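Local coordinates for protein rifamycin polyketide synthase (Amycolatopsis mediterranei, PDB 4LN9) that probably dehydrates the polyketide intermediate on the terminal module of the rifamycin synthase, through a dehydratase domain with a double hotdog fold, at residues D51-T56 / V120-P125. Residues are numbered along the deposited sequence; the frame is centred on the assembly and turned at random.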
ATOM      1  N   ASP A  51       6.496 -10.140  -0.829  1.00 36.80           N
ATOM      2  CA  ASP A  51       5.741 -10.936   0.140  1.00 44.14           C
ATOM      3  C   ASP A  51       5.596 -10.199   1.468  1.00 38.56           C
ATOM      4  O   ASP A  51       5.567 -10.813   2.535  1.00 39.42           O
ATOM      5  CB  ASP A  51       6.402 -12.303   0.355  1.00 44.55           C
ATOM      6  CG  ASP A  51       5.442 -13.337   0.926  1.00 62.24           C
ATOM      7  OD1 ASP A  51       4.298 -12.967   1.265  1.00 64.16           O
ATOM      8  OD2 ASP A  51       5.853 -14.506   1.084  1.00 62.84           O
ATOM      9  N   GLY A  52       5.568  -8.871   1.395  1.00 30.92           N
ATOM     10  CA  GLY A  52       5.309  -8.054   2.569  1.00 34.75           C
ATOM     11  C   GLY A  52       3.878  -7.566   2.560  1.00 26.99           C
ATOM     12  O   GLY A  52       3.057  -8.037   1.772  1.00 30.55           O
ATOM     13  N   LEU A  53       3.592  -6.578   3.393  1.00 29.91           N
ATOM     14  CA  LEU A  53       2.333  -5.871   3.295  1.00 31.97           C
ATOM     15  C   LEU A  53       2.451  -4.541   4.003  1.00 29.79           C
ATOM     16  O   LEU A  53       3.468  -4.243   4.630  1.00 28.39           O
ATOM     17  CB  LEU A  53       1.198  -6.696   3.907  1.00 37.31           C
ATOM     18  CG  LEU A  53       1.356  -7.117   5.370  1.00 37.25           C
ATOM     19  CD1 LEU A  53       1.179  -5.926   6.303  1.00 38.27           C
ATOM     20  CD2 LEU A  53       0.370  -8.222   5.712  1.00 42.00           C
ATOM     21  N   VAL A  54       1.476  -3.680   3.758  1.00 29.55           N
ATOM     22  CA  VAL A  54       1.524  -2.345   4.298  1.00 30.35           C
ATOM     23  C   VAL A  54       0.142  -1.891   4.742  1.00 25.46           C
ATOM     24  O   VAL A  54      -0.869  -2.249   4.132  1.00 27.19           O
ATOM     25  CB  VAL A  54       2.131  -1.353   3.290  1.00 31.21           C
ATOM     26  CG1 VAL A  54       1.162  -1.090   2.150  1.00 30.85           C
ATOM     27  CG2 VAL A  54       2.509  -0.056   3.989  1.00 32.33           C
ATOM     28  N   PHE A  55       0.100  -1.360   5.961  1.00 30.26           N
ATOM     29  CA  PHE A  55      -1.095  -0.727   6.490  1.00 29.77           C
ATOM     30  C   PHE A  55      -0.967   0.783   6.354  1.00 21.71           C
ATOM     31  O   PHE A  55       0.024   1.361   6.803  1.00 26.81           O
ATOM     32  CB  PHE A  55      -1.261  -1.084   7.966  1.00 30.63           C
ATOM     33  CG  PHE A  55      -1.775  -2.471   8.197  1.00 31.73           C
ATOM     34  CD1 PHE A  55      -0.924  -3.560   8.124  1.00 32.35           C
ATOM     35  CD2 PHE A  55      -3.125  -2.693   8.418  1.00 37.79           C
ATOM     36  CE1 PHE A  55      -1.399  -4.842   8.318  1.00 34.67           C
ATOM     37  CE2 PHE A  55      -3.609  -3.972   8.602  1.00 38.51           C
ATOM     38  CZ  PHE A  55      -2.742  -5.048   8.568  1.00 37.42           C
ATOM     39  N   THR A  56      -2.069   1.423   5.975  1.00 28.31           N
ATOM     40  CA  THR A  56      -2.114   2.878   5.866  1.00 27.60           C
ATOM     41  C   THR A  56      -3.197   3.482   6.754  1.00 30.94           C
ATOM     42  O   THR A  56      -4.276   2.910   6.917  1.00 32.85           O
ATOM     43  CB  THR A  56      -2.352   3.337   4.414  1.00 30.62           C
ATOM     44  OG1 THR A  56      -3.611   2.831   3.951  1.00 37.74           O
ATOM     45  CG2 THR A  56      -1.242   2.833   3.504  1.00 36.71           C
ATOM     46  N   VAL A 120       2.304   1.387   8.550  1.00 26.71           N
ATOM     47  CA  VAL A 120       2.948   0.243   9.172  1.00 26.34           C
ATOM     48  C   VAL A 120       3.437  -0.712   8.101  1.00 21.94           C
ATOM     49  O   VAL A 120       2.649  -1.229   7.310  1.00 26.85           O
ATOM     50  CB  VAL A 120       1.991  -0.506  10.117  1.00 30.12           C
ATOM     51  CG1 VAL A 120       2.759  -1.508  10.965  1.00 26.68           C
ATOM     52  CG2 VAL A 120       1.242   0.483  10.999  1.00 27.11           C
ATOM     53  N   ALA A 121       4.752  -0.870   8.020  1.00 26.86           N
ATOM     54  CA  ALA A 121       5.348  -1.692   6.979  1.00 29.97           C
ATOM     55  C   ALA A 121       5.858  -3.012   7.540  1.00 21.67           C
ATOM     56  O   ALA A 121       6.754  -3.038   8.385  1.00 26.93           O
ATOM     57  CB  ALA A 121       6.465  -0.938   6.274  1.00 29.61           C
ATOM     58  N   LEU A 122       5.369  -4.102   6.959  1.00 27.07           N
ATOM     59  CA  LEU A 122       5.744  -5.446   7.369  1.00 30.57           C
ATOM     60  C   LEU A 122       6.554  -6.103   6.257  1.00 29.78           C
ATOM     61  O   LEU A 122       6.070  -6.255   5.136  1.00 29.80           O
ATOM     62  CB  LEU A 122       4.489  -6.276   7.647  1.00 29.24           C
ATOM     63  CG  LEU A 122       4.683  -7.583   8.415  1.00 38.46           C
ATOM     64  CD1 LEU A 122       5.263  -7.311   9.795  1.00 31.72           C
ATOM     65  CD2 LEU A 122       3.368  -8.340   8.524  1.00 35.64           C
ATOM     66  N   GLY A 123       7.800  -6.451   6.559  1.00 32.02           N
ATOM     67  CA  GLY A 123       8.688  -7.043   5.565  1.00 33.99           C
ATOM     68  C   GLY A 123       8.306  -8.472   5.235  1.00 34.58           C
ATOM     69  O   GLY A 123       7.438  -9.058   5.882  1.00 32.59           O
ATOM     70  N   GLY A 124       8.955  -9.037   4.222  1.00 33.26           N
ATOM     71  CA  GLY A 124       8.730 -10.432   3.863  1.00 33.02           C
ATOM     72  C   GLY A 124       9.323 -11.360   4.903  1.00 27.84           C
ATOM     73  O   GLY A 124      10.182 -10.954   5.684  1.00 34.12           O
ATOM     74  N   PRO A 125       8.863 -12.618   4.927  1.00 35.40           N
ATOM     75  CA  PRO A 125       9.316 -13.570   5.944  1.00 38.20           C
ATOM     76  C   PRO A 125      10.765 -14.017   5.727  1.00 39.28           C
ATOM     77  O   PRO A 125      11.139 -14.365   4.608  1.00 36.36           O
ATOM     78  CB  PRO A 125       8.360 -14.756   5.768  1.00 34.13           C
ATOM     79  CG  PRO A 125       7.819 -14.621   4.383  1.00 38.40           C
ATOM     80  CD  PRO A 125       7.750 -13.147   4.121  1.00 32.16           C
TER
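The CA of G52 lies 3.2 Å from the carbonyl O of L122, where there is no room for a CB. D51 and G52 together face L47 as a G1 beta bulge, D51 with phi and psi both positive, where strand 52-59 turns back from strand 41-47. Beyond G52, L53 to F55 pair with V120 to L122 in regular antiparallel register, carried by four backbone bonds. L53 and L122 form one hydrogen-bonded pair, L53 N giving to L122 O at 3.0 Å and L53 O taking L122 N; F55 and V120 form the next, with F55 N to V120 O at 2.9 Å. V54 and A121 lie between them as a non-hydrogen-bonded pair, and V54 CA also makes a CH...O contact with V120 O.

L53, F55, V120 and L122 share a face. With CG of L53 between its backbone N and carbonyl carbon (chi1 57°), the branch swings back toward L122 and runs alongside it, both side chains pointing the same way, L53 CD1 3.6 Å from L122 CB. F55 CB is 3.9 Å from V120 CB; V120 O lies at the edge of the F55 ring, near its plane, and the side chain goes on to touch R89, A90 and E93 of helix 80-93.

Past L122 the two segments stay close. The P125 ring crosses the D51 side chain at about a right angle, its CD 3.8 Å from D51 OD2; CD also lies near D51 O, with which G124 CA makes a CH...O contact. R131 NH1 hydrogen-bonds both D51 O and G123 O, bridging the segments from strand 131-139. Antiparallel strands with one face laid against a long helix are the hallmark of the hotdog fold, here within the double hotdog of a polyketide synthase dehydratase.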